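Local structure of lipolytic protein G-D-S-L family (Chitinophaga pinensis, 4Q7Q) at residues Gly61-Leu66 with Phe108-Ser113; Gly90-Tyr95 with Val164-Arg169. The protein is of unconfirmed function but is probably a GDSL-type lipase or acylhydrolase that cleaves ester bonds. All blocks are in the same frame, centred on the assembly; numbering follows the deposited sequence.

Overall arrangement
Interactions 1 and 2 lie side by side. Their centres are about 16 Å apart, and each is about 18 Å from the centre of the chain. Helix 104-118 connects them. It carries I110 and I111 of interaction 1, and it also packs on both segments of interaction 2. R109 NE probably hydrogen-bonds to D94 O, at 3.2 Å. F108 CB packs on I167 CD1 at 3.5 Å, and I112 touches Y95. The segments alternate along the chain, so the two contacts are interleaved. None of the four segments supplies a residue of the probable Ser-His-Asp triad. The formic acid near N62 probably comes from the crystallisation liquor.

Interaction 1: Gly61-Leu66 with Phe108-Ser113; sequences GNIDSL and FRIIIS. With FMT (formic acid), chain E.
On the helix that packs I110 and I111 against I63, the carbonyl oxygen R109 O accepts two hydrogen bonds. S113 OG reaches R109 O at 2.8 Å, and S113 N reaches R109 O at 3.0 Å. The two donors come from opposite faces of the carbonyl plane. The hydroxyl is tilted 32° from that plane. The S113 side chain is thus folded back on its own helix.

The contact itself is apolar and rests on I63. Its two branches go to two different residues. I63 CG2 meets I110 CG2 at 3.8 Å, methyl to methyl. I63 CD1 reaches I111 CG1 at 4.1 Å. The long branch of I63 has CG1 anti to the backbone N (chi1 -159°), which leaves CG2 between the backbone N and the carbonyl carbon. In I110, CG2 is the branch anti to the backbone N, and it is turned to I63. The isoleucine side chains cross at a slant. I63 also touches L68, while I110 touches A60 and I111 touches I59, both on helix 56-61.

The polar groups sit around this patch. S65 N bonds N62 O at 2.9 Å and closes a turn around I63. D64 OD1 makes a salt bridge with K114, further along the same helix as I110. N62 ND2 donates to G58 O. It also makes a weak bond to the formic acid, with N62 ND2 and FMT O2 3.2 Å apart and an N-H...O angle of 130°.

Between the segments the isoleucine contact is apolar and nondirectional, resting on dispersion and on the burial of methyl groups. The charged link lies at the rim: D64 and K114 tie the loop after helix 56-61 to helix 104-118.

Interaction 2: Gly90-Tyr95 with Val164-Arg169; sequences GKLDDY and VLTIGR
Y95 packs against I167, and its side chain can be followed outward. CB points toward helix 157-171. CG is anti to the backbone N (chi1 179°), which carries the ring out to I167. Y95 CD1 lies 4.1 Å from I167 CD1. Y95 CE1 makes the closest approach, 3.7 Å from I167 CG2. Y95 CZ is 3.9 Å from I167 CG2. I167 CG2 therefore sits over one ring face, offset toward the rim. This is a CH-pi contact, 4.0 Å from I167 CG2 to the ring centroid of Y95 and 24° off the ring normal. At the tip, Y95 OH hydrogen-bonds to E171 OE2. With an alanine here, I167 CG2 would probably lose the ring face it packs on, and E171 its hydroxyl partner.

A second, looser contact joins L92 CD1 to T166 CG2 at 4.3 Å. T166 OG1 hydrogen-bonds to N162 O on its own helix. At the start of helix 92-96, K91 N donates to the anti lone pair of D94 OD2 at 2.9 Å.

Helix 157-171 links the parallel strands 123-127 and 175-176. Such crossover helices packed on a parallel sheet are characteristic of the alpha/beta/alpha fold of SGNH hydrolases.

Interaction 1: Gly61-Leu66 with Phe108-Ser113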
ATOM      1  N   GLY A  61      16.017   6.131  -2.690  1.00 17.67           N
ATOM      2  CA  GLY A  61      17.415   5.812  -2.934  1.00 18.00           C
ATOM      3  C   GLY A  61      17.745   5.578  -4.394  1.00 19.46           C
ATOM      4  O   GLY A  61      18.902   5.668  -4.796  1.00 22.32           O
ATOM      5  N   ASN A  62      16.727   5.269  -5.189  1.00 18.12           N
ATOM      6  CA  ASN A  62      16.910   5.007  -6.614  1.00 18.41           C
ATOM      7  C   ASN A  62      16.176   6.025  -7.460  1.00 19.45           C
ATOM      8  O   ASN A  62      15.928   5.790  -8.643  1.00 20.90           O
ATOM      9  CB  ASN A  62      16.378   3.620  -6.981  1.00 18.58           C
ATOM     10  CG  ASN A  62      17.260   2.510  -6.480  1.00 18.00           C
ATOM     11  OD1 ASN A  62      18.255   2.167  -7.110  1.00 19.64           O
ATOM     12  ND2 ASN A  62      16.898   1.933  -5.344  1.00 18.50           N
ATOM     13  N   ILE A  63      15.834   7.151  -6.848  1.00 19.63           N
ATOM     14  CA  ILE A  63      14.882   8.093  -7.428  1.00 20.48           C
ATOM     15  C   ILE A  63      15.263   8.626  -8.815  1.00 21.26           C
ATOM     16  O   ILE A  63      14.383   8.917  -9.620  1.00 22.16           O
ATOM     17  CB  ILE A  63      14.584   9.257  -6.443  1.00 22.86           C
ATOM     18  CG1 ILE A  63      13.264   9.949  -6.789  1.00 24.26           C
ATOM     19  CG2 ILE A  63      15.740  10.250  -6.397  1.00 23.77           C
ATOM     20  CD1 ILE A  63      12.038   9.112  -6.574  1.00 25.07           C
ATOM     21  N   ASP A  64      16.560   8.726  -9.107  1.00 21.95           N
ATOM     22  CA  ASP A  64      17.013   9.256 -10.393  1.00 22.40           C
ATOM     23  C   ASP A  64      17.150   8.171 -11.461  1.00 22.07           C
ATOM     24  O   ASP A  64      17.472   8.467 -12.612  1.00 22.67           O
ATOM     25  CB  ASP A  64      18.342  10.003 -10.226  1.00 24.02           C
ATOM     26  CG  ASP A  64      18.205  11.247  -9.370  1.00 28.17           C
ATOM     27  OD1 ASP A  64      17.168  11.934  -9.490  1.00 30.16           O
ATOM     28  OD2 ASP A  64      19.132  11.536  -8.580  1.00 31.17           O
ATOM     29  N   SER A  65      16.873   6.923 -11.083  1.00 21.78           N
ATOM     30  CA  SER A  65      17.105   5.785 -11.967  1.00 21.67           C
ATOM     31  C   SER A  65      15.840   4.992 -12.276  1.00 21.79           C
ATOM     32  O   SER A  65      15.919   3.873 -12.777  1.00 24.56           O
ATOM     33  CB  SER A  65      18.156   4.852 -11.355  1.00 23.52           C
ATOM     34  OG  SER A  65      19.366   5.547 -11.103  1.00 26.81           O
ATOM     35  N   LEU A  66      14.679   5.563 -11.973  1.00 19.42           N
ATOM     36  CA  LEU A  66      13.417   4.852 -12.148  1.00 18.69           C
ATOM     37  C   LEU A  66      12.767   5.084 -13.506  1.00 18.97           C
ATOM     38  O   LEU A  66      11.771   4.441 -13.841  1.00 18.96           O
ATOM     39  CB  LEU A  66      12.436   5.243 -11.041  1.00 19.52           C
ATOM     40  CG  LEU A  66      12.874   4.938  -9.612  1.00 20.29           C
ATOM     41  CD1 LEU A  66      11.747   5.237  -8.646  1.00 21.65           C
ATOM     42  CD2 LEU A  66      13.309   3.482  -9.501  1.00 20.20           C
ATOM     43  N   PHE A 108      10.415  10.772   1.879  1.00 16.72           N
ATOM     44  CA  PHE A 108       9.364  11.555   1.243  1.00 17.71           C
ATOM     45  C   PHE A 108       9.883  12.910   0.786  1.00 18.63           C
ATOM     46  O   PHE A 108       9.442  13.421  -0.245  1.00 19.70           O
ATOM     47  CB  PHE A 108       8.129  11.679   2.132  1.00 17.77           C
ATOM     48  CG  PHE A 108       7.177  10.524   1.992  1.00 17.44           C
ATOM     49  CD1 PHE A 108       7.497   9.284   2.512  1.00 18.06           C
ATOM     50  CD2 PHE A 108       5.966  10.681   1.334  1.00 18.94           C
ATOM     51  CE1 PHE A 108       6.621   8.207   2.379  1.00 17.30           C
ATOM     52  CE2 PHE A 108       5.085   9.617   1.196  1.00 18.72           C
ATOM     53  CZ  PHE A 108       5.410   8.374   1.723  1.00 17.41           C
ATOM     54  N   ARG A 109      10.837  13.470   1.526  1.00 18.59           N
ATOM     55  CA  ARG A 109      11.490  14.703   1.105  1.00 18.53           C
ATOM     56  C   ARG A 109      12.165  14.512  -0.254  1.00 18.64           C
ATOM     57  O   ARG A 109      11.995  15.326  -1.168  1.00 19.48           O
ATOM     58  CB  ARG A 109      12.504  15.182   2.157  1.00 19.89           C
ATOM     59  CG  ARG A 109      13.405  16.317   1.662  1.00 21.54           C
ATOM     60  CD  ARG A 109      14.491  16.677   2.683  1.00 22.61           C
ATOM     61  NE  ARG A 109      15.130  15.483   3.230  1.00 26.14           N
ATOM     62  CZ  ARG A 109      16.071  14.780   2.607  1.00 28.21           C
ATOM     63  NH1 ARG A 109      16.575  13.696   3.182  1.00 29.03           N
ATOM     64  NH2 ARG A 109      16.501  15.152   1.406  1.00 29.19           N
ATOM     65  N   ILE A 110      12.908  13.420  -0.389  1.00 19.51           N
ATOM     66  CA  ILE A 110      13.589  13.091  -1.637  1.00 19.72           C
ATOM     67  C   ILE A 110      12.599  12.881  -2.786  1.00 18.72           C
ATOM     68  O   ILE A 110      12.786  13.405  -3.887  1.00 20.04           O
ATOM     69  CB  ILE A 110      14.465  11.830  -1.448  1.00 18.84           C
ATOM     70  CG1 ILE A 110      15.605  12.139  -0.478  1.00 19.00           C
ATOM     71  CG2 ILE A 110      14.988  11.310  -2.783  1.00 20.35           C
ATOM     72  CD1 ILE A 110      16.425  10.931  -0.133  1.00 20.51           C
ATOM     73  N   ILE A 111      11.535  12.129  -2.520  1.00 18.37           N
ATOM     74  CA  ILE A 111      10.552  11.813  -3.549  1.00 16.95           C
ATOM     75  C   ILE A 111       9.785  13.048  -4.010  1.00 16.76           C
ATOM     76  O   ILE A 111       9.664  13.299  -5.209  1.00 18.27           O
ATOM     77  CB  ILE A 111       9.560  10.739  -3.066  1.00 17.60           C
ATOM     78  CG1 ILE A 111      10.292   9.416  -2.844  1.00 18.09           C
ATOM     79  CG2 ILE A 111       8.426  10.559  -4.071  1.00 18.80           C
ATOM     80  CD1 ILE A 111       9.522   8.421  -1.981  1.00 17.40           C
ATOM     81  N   ILE A 112       9.286  13.833  -3.063  1.00 18.32           N
ATOM     82  CA  ILE A 112       8.535  15.032  -3.425  1.00 20.30           C
ATOM     83  C   ILE A 112       9.435  16.053  -4.123  1.00 20.00           C
ATOM     84  O   ILE A 112       9.013  16.720  -5.069  1.00 22.51           O
ATOM     85  CB  ILE A 112       7.813  15.633  -2.203  1.00 21.45           C
ATOM     86  CG1 ILE A 112       6.652  14.715  -1.814  1.00 21.87           C
ATOM     87  CG2 ILE A 112       7.304  17.041  -2.505  1.00 22.19           C
ATOM     88  CD1 ILE A 112       6.072  15.002  -0.455  1.00 22.04           C
ATOM     89  N   SER A 113      10.688  16.146  -3.691  1.00 21.35           N
ATOM     90  CA  SER A 113      11.633  17.041  -4.360  1.00 21.89           C
ATOM     91  C   SER A 113      11.873  16.630  -5.810  1.00 22.49           C
ATOM     92  O   SER A 113      11.935  17.486  -6.693  1.00 23.24           O
ATOM     93  CB  SER A 113      12.956  17.114  -3.602  1.00 24.92           C
ATOM     94  OG  SER A 113      12.767  17.721  -2.338  1.00 27.32           O
TER
HETATM   95  C   FMT E 303      18.035   0.989  -1.908  1.00 37.36           C
HETATM   96  O1  FMT E 303      17.742   2.175  -1.724  1.00 38.06           O
HETATM   97  O2  FMT E 303      17.473   0.215  -2.698  1.00 34.99           O

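Interaction 2: Gly90-Tyr95 with Val164-Arg169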
ATOM      1  N   GLY A  90      10.977   8.635  11.690  1.00 19.44           N
ATOM      2  CA  GLY A  90      11.593   9.944  11.771  1.00 20.60           C
ATOM      3  C   GLY A  90      10.633  11.012  12.252  1.00 21.99           C
ATOM      4  O   GLY A  90       9.588  10.714  12.841  1.00 21.67           O
ATOM      5  N   LYS A  91      10.996  12.268  12.011  1.00 21.85           N
ATOM      6  CA  LYS A  91      10.179  13.395  12.439  1.00 23.38           C
ATOM      7  C   LYS A  91      10.097  14.411  11.313  1.00 22.55           C
ATOM      8  O   LYS A  91      10.838  14.318  10.339  1.00 22.68           O
ATOM      9  CB  LYS A  91      10.768  14.041  13.697  1.00 26.94           C
ATOM     10  CG  LYS A  91      10.813  13.126  14.927  1.00 29.82           C
ATOM     11  CD  LYS A  91      11.436  13.823  16.142  1.00 32.59           C
ATOM     12  CE  LYS A  91      11.313  12.970  17.405  1.00 35.07           C
ATOM     13  NZ  LYS A  91      12.019  13.574  18.578  1.00 37.14           N
ATOM     14  N   LEU A  92       9.212  15.391  11.447  1.00 23.75           N
ATOM     15  CA  LEU A  92       9.034  16.382  10.390  1.00 25.12           C
ATOM     16  C   LEU A  92      10.346  17.095  10.028  1.00 26.34           C
ATOM     17  O   LEU A  92      10.546  17.479   8.879  1.00 26.90           O
ATOM     18  CB  LEU A  92       7.945  17.389  10.766  1.00 26.39           C
ATOM     19  CG  LEU A  92       7.593  18.453   9.716  1.00 27.71           C
ATOM     20  CD1 LEU A  92       7.117  17.821   8.418  1.00 27.40           C
ATOM     21  CD2 LEU A  92       6.554  19.435  10.250  1.00 29.93           C
ATOM     22  N   ASP A  93      11.238  17.250  11.007  1.00 27.57           N
ATOM     23  CA  ASP A  93      12.562  17.828  10.770  1.00 29.10           C
ATOM     24  C   ASP A  93      13.334  17.099   9.670  1.00 27.65           C
ATOM     25  O   ASP A  93      14.101  17.716   8.926  1.00 27.64           O
ATOM     26  CB  ASP A  93      13.381  17.811  12.062  1.00 32.04           C
ATOM     27  CG  ASP A  93      14.774  18.386  11.882  1.00 35.41           C
ATOM     28  OD1 ASP A  93      15.725  17.599  11.690  1.00 37.00           O
ATOM     29  OD2 ASP A  93      14.920  19.625  11.937  1.00 36.81           O
ATOM     30  N   ASP A  94      13.136  15.785   9.580  1.00 26.06           N
ATOM     31  CA  ASP A  94      13.770  14.971   8.542  1.00 25.70           C
ATOM     32  C   ASP A  94      13.179  15.227   7.160  1.00 25.06           C
ATOM     33  O   ASP A  94      13.803  14.932   6.139  1.00 24.18           O
ATOM     34  CB  ASP A  94      13.653  13.484   8.876  1.00 26.21           C
ATOM     35  CG  ASP A  94      14.377  13.121  10.152  1.00 27.46           C
ATOM     36  OD1 ASP A  94      15.618  13.220  10.161  1.00 29.94           O
ATOM     37  OD2 ASP A  94      13.712  12.734  11.134  1.00 27.54           O
ATOM     38  N   TYR A  95      11.962  15.756   7.126  1.00 25.19           N
ATOM     39  CA  TYR A  95      11.366  16.153   5.865  1.00 25.39           C
ATOM     40  C   TYR A  95      11.798  17.574   5.493  1.00 26.68           C
ATOM     41  O   TYR A  95      12.017  17.884   4.321  1.00 27.52           O
ATOM     42  CB  TYR A  95       9.836  16.058   5.910  1.00 24.70           C
ATOM     43  CG  TYR A  95       9.221  16.491   4.605  1.00 24.16           C
ATOM     44  CD1 TYR A  95       9.053  15.588   3.562  1.00 22.82           C
ATOM     45  CD2 TYR A  95       8.853  17.818   4.394  1.00 25.41           C
ATOM     46  CE1 TYR A  95       8.516  15.992   2.354  1.00 24.40           C
ATOM     47  CE2 TYR A  95       8.323  18.227   3.193  1.00 26.16           C
ATOM     48  CZ  TYR A  95       8.156  17.314   2.180  1.00 25.95           C
ATOM     49  OH  TYR A  95       7.627  17.721   0.987  1.00 27.46           O
ATOM     50  N   VAL A 164       2.662  10.440   6.856  1.00 17.67           N
ATOM     51  CA  VAL A 164       2.160  10.857   5.551  1.00 16.84           C
ATOM     52  C   VAL A 164       1.143  11.994   5.708  1.00 18.48           C
ATOM     53  O   VAL A 164       1.194  12.992   4.992  1.00 19.19           O
ATOM     54  CB  VAL A 164       1.533   9.669   4.788  1.00 17.91           C
ATOM     55  CG1 VAL A 164       0.847  10.157   3.517  1.00 18.27           C
ATOM     56  CG2 VAL A 164       2.607   8.603   4.480  1.00 17.81           C
ATOM     57  N   LEU A 165       0.235  11.849   6.666  1.00 18.74           N
ATOM     58  CA  LEU A 165      -0.742  12.898   6.943  1.00 19.47           C
ATOM     59  C   LEU A 165      -0.056  14.202   7.339  1.00 20.85           C
ATOM     60  O   LEU A 165      -0.450  15.281   6.902  1.00 22.10           O
ATOM     61  CB  LEU A 165      -1.716  12.460   8.031  1.00 21.25           C
ATOM     62  CG  LEU A 165      -2.731  11.383   7.635  1.00 22.43           C
ATOM     63  CD1 LEU A 165      -3.338  10.778   8.886  1.00 23.66           C
ATOM     64  CD2 LEU A 165      -3.818  11.965   6.741  1.00 23.83           C
ATOM     65  N   THR A 166       0.974  14.099   8.170  1.00 21.44           N
ATOM     66  CA  THR A 166       1.719  15.278   8.611  1.00 22.15           C
ATOM     67  C   THR A 166       2.409  15.989   7.448  1.00 22.42           C
ATOM     68  O   THR A 166       2.368  17.210   7.363  1.00 23.99           O
ATOM     69  CB  THR A 166       2.745  14.908   9.703  1.00 22.91           C
ATOM     70  OG1 THR A 166       2.054  14.358  10.830  1.00 24.55           O
ATOM     71  CG2 THR A 166       3.526  16.130  10.155  1.00 22.39           C
ATOM     72  N   ILE A 167       3.029  15.227   6.550  1.00 22.01           N
ATOM     73  CA  ILE A 167       3.676  15.809   5.373  1.00 22.09           C
ATOM     74  C   ILE A 167       2.652  16.490   4.478  1.00 23.26           C
ATOM     75  O   ILE A 167       2.898  17.580   3.955  1.00 23.91           O
ATOM     76  CB  ILE A 167       4.439  14.739   4.556  1.00 20.50           C
ATOM     77  CG1 ILE A 167       5.596  14.169   5.379  1.00 22.08           C
ATOM     78  CG2 ILE A 167       4.977  15.320   3.259  1.00 20.89           C
ATOM     79  CD1 ILE A 167       6.181  12.910   4.801  1.00 23.31           C
ATOM     80  N   GLY A 168       1.504  15.841   4.306  1.00 23.49           N
ATOM     81  CA  GLY A 168       0.413  16.412   3.537  1.00 24.40           C
ATOM     82  C   GLY A 168      -0.031  17.752   4.098  1.00 25.71           C
ATOM     83  O   GLY A 168      -0.179  18.726   3.358  1.00 26.08           O
ATOM     84  N   ARG A 169      -0.244  17.806   5.411  1.00 26.49           N
ATOM     85  CA  ARG A 169      -0.639  19.051   6.060  1.00 29.15           C
ATOM     86  C   ARG A 169       0.426  20.133   5.908  1.00 29.77           C
ATOM     87  O   ARG A 169       0.102  21.292   5.681  1.00 30.39           O
ATOM     88  CB  ARG A 169      -0.946  18.826   7.541  1.00 31.61           C
ATOM     89  CG  ARG A 169      -2.259  18.102   7.796  1.00 35.51           C
ATOM     90  CD  ARG A 169      -2.606  18.067   9.280  1.00 38.85           C
ATOM     91  NE  ARG A 169      -2.754  16.699   9.773  1.00 41.75           N
ATOM     92  CZ  ARG A 169      -1.874  16.090  10.562  1.00 43.66           C
ATOM     93  NH1 ARG A 169      -2.088  14.844  10.962  1.00 43.58           N
ATOM     94  NH2 ARG A 169      -0.781  16.732  10.958  1.00 45.14           N
TER